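Local coordinates for oligopeptide ABC transporter, periplasmic oligopeptide-binding protein, putative (Thermotoga maritima MSB8, PDB 5IPW) that probably binds oligopeptides in the periplasm as the solute-binding component of an ABC transporter that imports peptides, at residues G295-A309 with D595-N607. Residues are numbered along the deposited sequence; the frame is centred on the assembly and turned at random.
Sequences GEIDMQWRHIGGLGA and DLSPAIAKNNFRN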
# COMPACT_ATOMS: atom_id res chain seq x y z
N GLY A 295 -21.94 -9.68 15.98
CA GLY A 295 -22.59 -9.44 14.70
C GLY A 295 -23.19 -8.05 14.59
O GLY A 295 -24.21 -7.86 13.93
N GLU A 296 -22.56 -7.08 15.25
CA GLU A 296 -23.02 -5.70 15.21
C GLU A 296 -22.24 -4.86 14.19
O GLU A 296 -22.49 -3.67 14.05
CB GLU A 296 -22.94 -5.07 16.60
CG GLU A 296 -24.00 -5.58 17.56
CD GLU A 296 -23.95 -4.90 18.93
OE1 GLU A 296 -22.94 -4.22 19.23
OE2 GLU A 296 -24.92 -5.06 19.70
N ILE A 297 -21.29 -5.49 13.50
CA ILE A 297 -20.55 -4.85 12.42
C ILE A 297 -20.87 -5.57 11.10
O ILE A 297 -20.67 -6.78 10.98
CB ILE A 297 -19.04 -4.89 12.68
CG1 ILE A 297 -18.73 -4.20 14.01
CG2 ILE A 297 -18.29 -4.26 11.52
CD1 ILE A 297 -17.25 -4.04 14.31
N ASP A 298 -21.35 -4.81 10.12
CA ASP A 298 -21.80 -5.37 8.85
C ASP A 298 -20.64 -5.79 7.96
O ASP A 298 -20.70 -6.83 7.30
CB ASP A 298 -22.69 -4.38 8.13
CG ASP A 298 -24.07 -4.29 8.75
OD1 ASP A 298 -24.63 -5.36 9.07
OD2 ASP A 298 -24.59 -3.16 8.90
N MET A 299 -19.59 -4.98 7.95
CA MET A 299 -18.32 -5.37 7.33
C MET A 299 -17.23 -4.40 7.75
O MET A 299 -17.42 -3.18 7.71
CB MET A 299 -18.45 -5.46 5.79
CG MET A 299 -17.46 -4.63 4.97
SD MET A 299 -15.78 -5.22 4.92
CE MET A 299 -14.93 -3.69 4.75
N GLN A 300 -16.09 -4.94 8.14
CA GLN A 300 -14.96 -4.10 8.51
C GLN A 300 -13.69 -4.91 8.54
O GLN A 300 -13.70 -6.10 8.84
CB GLN A 300 -15.18 -3.45 9.88
CG GLN A 300 -14.16 -2.38 10.21
CD GLN A 300 -14.59 -1.45 11.35
OE1 GLN A 300 -15.78 -1.22 11.57
NE2 GLN A 300 -13.62 -0.92 12.07
N TRP A 301 -12.61 -4.25 8.18
CA TRP A 301 -11.28 -4.82 8.27
C TRP A 301 -10.40 -3.98 9.19
O TRP A 301 -9.54 -4.52 9.89
CB TRP A 301 -10.65 -4.86 6.87
CG TRP A 301 -9.19 -5.17 6.88
CD1 TRP A 301 -8.62 -6.39 7.02
CD2 TRP A 301 -8.12 -4.24 6.72
NE1 TRP A 301 -7.25 -6.28 6.96
CE2 TRP A 301 -6.91 -4.97 6.79
CE3 TRP A 301 -8.06 -2.85 6.53
CZ2 TRP A 301 -5.66 -4.37 6.67
CZ3 TRP A 301 -6.81 -2.24 6.41
CH2 TRP A 301 -5.63 -3.00 6.48
N ARG A 302 -10.64 -2.67 9.20
CA ARG A 302 -9.65 -1.73 9.69
C ARG A 302 -9.03 -2.15 11.03
O ARG A 302 -7.83 -2.43 11.10
CB ARG A 302 -10.24 -0.33 9.79
CG ARG A 302 -9.20 0.71 10.13
CD ARG A 302 -9.70 2.11 9.82
NE ARG A 302 -8.77 3.14 10.29
CZ ARG A 302 -7.60 3.42 9.72
NH1 ARG A 302 -7.17 2.75 8.67
NH2 ARG A 302 -6.84 4.39 10.22
N HIS A 303 -9.83 -2.20 12.09
CA HIS A 303 -9.23 -2.54 13.39
C HIS A 303 -9.28 -4.02 13.68
O HIS A 303 -8.47 -4.53 14.44
CB HIS A 303 -9.87 -1.71 14.48
CG HIS A 303 -9.67 -0.25 14.25
ND1 HIS A 303 -8.42 0.31 14.12
CD2 HIS A 303 -10.55 0.76 14.08
CE1 HIS A 303 -8.54 1.61 13.90
NE2 HIS A 303 -9.83 1.91 13.87
N ILE A 304 -10.22 -4.70 13.02
CA ILE A 304 -10.34 -6.16 13.05
C ILE A 304 -9.04 -6.85 12.60
O ILE A 304 -8.60 -7.82 13.22
CB ILE A 304 -11.49 -6.65 12.11
CG1 ILE A 304 -12.76 -5.80 12.24
CG2 ILE A 304 -11.82 -8.11 12.38
CD1 ILE A 304 -13.24 -5.56 13.65
N GLY A 305 -8.44 -6.33 11.52
CA GLY A 305 -7.27 -6.95 10.86
C GLY A 305 -5.91 -6.81 11.54
O GLY A 305 -4.95 -7.48 11.15
N GLY A 306 -5.81 -5.92 12.53
CA GLY A 306 -4.61 -5.85 13.40
C GLY A 306 -4.75 -6.75 14.62
O GLY A 306 -3.78 -7.35 15.07
N LEU A 307 -5.97 -6.82 15.14
CA LEU A 307 -6.32 -7.73 16.23
C LEU A 307 -6.24 -9.19 15.79
O LEU A 307 -5.77 -10.05 16.55
CB LEU A 307 -7.73 -7.42 16.76
CG LEU A 307 -7.97 -6.01 17.33
CD1 LEU A 307 -9.44 -5.83 17.71
CD2 LEU A 307 -7.07 -5.71 18.52
N GLY A 308 -6.67 -9.48 14.56
CA GLY A 308 -6.61 -10.83 14.00
C GLY A 308 -5.22 -11.43 13.80
O GLY A 308 -5.09 -12.64 13.56
N ALA A 309 -4.18 -10.59 13.87
CA ALA A 309 -2.80 -11.08 13.91
C ALA A 309 -2.56 -11.91 15.18
O ALA A 309 -1.95 -12.98 15.11
CB ALA A 309 -1.82 -9.91 13.87
N ASP A 595 1.34 -12.67 7.06
CA ASP A 595 0.45 -12.69 8.23
C ASP A 595 -1.01 -12.62 7.78
O ASP A 595 -1.33 -11.99 6.77
CB ASP A 595 0.69 -11.49 9.15
CG ASP A 595 2.06 -11.51 9.79
OD1 ASP A 595 3.06 -11.52 9.05
OD2 ASP A 595 2.13 -11.48 11.04
N LEU A 596 -1.89 -13.25 8.53
CA LEU A 596 -3.31 -13.11 8.28
C LEU A 596 -3.70 -11.72 8.77
O LEU A 596 -3.27 -11.30 9.84
CB LEU A 596 -4.10 -14.19 9.02
CG LEU A 596 -5.28 -14.83 8.28
CD1 LEU A 596 -4.88 -15.44 6.94
CD2 LEU A 596 -5.88 -15.90 9.17
N SER A 597 -4.48 -11.01 7.96
CA SER A 597 -5.01 -9.69 8.30
C SER A 597 -6.50 -9.72 8.00
O SER A 597 -6.95 -9.17 7.00
CB SER A 597 -4.31 -8.60 7.47
OG SER A 597 -4.73 -7.31 7.88
N PRO A 598 -7.27 -10.39 8.87
CA PRO A 598 -8.62 -10.77 8.52
C PRO A 598 -9.65 -9.65 8.62
O PRO A 598 -9.45 -8.66 9.32
CB PRO A 598 -8.95 -11.85 9.54
CG PRO A 598 -8.19 -11.44 10.74
CD PRO A 598 -6.90 -10.87 10.21
N ALA A 599 -10.74 -9.83 7.90
CA ALA A 599 -11.86 -8.93 7.93
C ALA A 599 -13.08 -9.77 8.22
O ALA A 599 -13.02 -11.00 8.18
CB ALA A 599 -12.02 -8.23 6.59
N ILE A 600 -14.19 -9.11 8.52
CA ILE A 600 -15.45 -9.81 8.64
C ILE A 600 -16.50 -9.13 7.80
O ILE A 600 -16.42 -7.93 7.55
CB ILE A 600 -15.92 -9.95 10.11
CG1 ILE A 600 -16.38 -8.61 10.69
CG2 ILE A 600 -14.81 -10.55 10.96
CD1 ILE A 600 -17.07 -8.74 12.03
N ALA A 601 -17.46 -9.93 7.37
CA ALA A 601 -18.61 -9.44 6.65
C ALA A 601 -19.79 -10.28 7.07
O ALA A 601 -19.72 -11.49 7.07
CB ALA A 601 -18.39 -9.57 5.15
N LYS A 602 -20.89 -9.64 7.43
CA LYS A 602 -22.12 -10.35 7.68
C LYS A 602 -22.47 -11.21 6.48
O LYS A 602 -22.10 -10.90 5.35
CB LYS A 602 -23.26 -9.38 7.96
CG LYS A 602 -23.11 -8.65 9.29
CD LYS A 602 -23.50 -9.51 10.47
CE LYS A 602 -25.01 -9.59 10.62
NZ LYS A 602 -25.35 -10.20 11.93
N ASN A 603 -23.20 -12.29 6.72
CA ASN A 603 -23.60 -13.21 5.67
C ASN A 603 -24.48 -12.58 4.60
O ASN A 603 -24.55 -13.09 3.48
CB ASN A 603 -24.31 -14.42 6.26
CG ASN A 603 -23.39 -15.28 7.09
OD1 ASN A 603 -22.18 -15.30 6.86
ND2 ASN A 603 -23.95 -15.99 8.06
N ASN A 604 -25.16 -11.48 4.94
CA ASN A 604 -26.01 -10.77 3.98
C ASN A 604 -25.33 -9.52 3.40
O ASN A 604 -25.98 -8.70 2.74
CB ASN A 604 -27.35 -10.42 4.62
CG ASN A 604 -27.24 -9.31 5.66
OD1 ASN A 604 -26.22 -9.17 6.34
ND2 ASN A 604 -28.31 -8.53 5.79
N PHE A 605 -24.03 -9.40 3.67
CA PHE A 605 -23.22 -8.31 3.17
C PHE A 605 -22.31 -8.86 2.08
O PHE A 605 -21.42 -9.67 2.35
CB PHE A 605 -22.40 -7.69 4.30
CG PHE A 605 -21.85 -6.34 3.96
CD1 PHE A 605 -20.66 -6.22 3.27
CD2 PHE A 605 -22.54 -5.19 4.31
CE1 PHE A 605 -20.15 -4.98 2.95
CE2 PHE A 605 -22.04 -3.94 4.00
CZ PHE A 605 -20.84 -3.83 3.31
N ARG A 606 -22.54 -8.40 0.85
CA ARG A 606 -22.05 -9.10 -0.32
C ARG A 606 -21.13 -8.28 -1.19
O ARG A 606 -20.90 -7.10 -0.92
CB ARG A 606 -23.26 -9.59 -1.12
CG ARG A 606 -23.96 -10.77 -0.46
CD ARG A 606 -23.09 -12.00 -0.57
NE ARG A 606 -22.98 -12.72 0.69
CZ ARG A 606 -22.20 -13.78 0.89
NH1 ARG A 606 -21.42 -14.26 -0.08
NH2 ARG A 606 -22.19 -14.37 2.08
N ASN A 607 -20.60 -8.92 -2.24
CA ASN A 607 -19.62 -8.32 -3.17
C ASN A 607 -18.31 -7.98 -2.47
O ASN A 607 -17.57 -7.10 -2.91
CB ASN A 607 -20.20 -7.09 -3.90
CG ASN A 607 -21.05 -7.45 -5.12
OD1 ASN A 607 -21.04 -8.58 -5.60
ND2 ASN A 607 -21.79 -6.49 -5.62
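W301 turns the edge of its indole to S597. Its CG lies anti to the backbone N (chi1 168°), which carries NE1 to the serine hydroxyl. NE1 donates to S597 OG at 2.9 Å, with the oxygen tilted 17° from the ring plane, and a weak second bond goes to S597 O. S597 OG donates to G305 O over a longer 3.3 Å, from above the carbonyl plane, and ties the indole to the helical turn 304-307. At the root of the same ring, W301 CB packs on A599 CB at 3.6 Å. Replacing W301 by alanine would probably cost S597 the indole N-H and open a gap by the P598 carbonyl. Next to W301, 299-300 runs antiparallel to 599-602 as the outermost strand of a mixed sheet, with 326-333 beyond. Q300 and I600 form the hydrogen-bonded pair, and the I600 side chain crosses that of I304 at about a right angle, CG2 to CG2 at 4.1 Å. On the A601 face, M299 CB sits over the F605 ring, offset toward the rim, 3.6 Å from its centroid, in a CH-pi contact. K602 N donates to D298 O at 2.8 Å, nearly straight at 167°. D298 OD1 lies beside K602 CG and forms a salt bridge with R64.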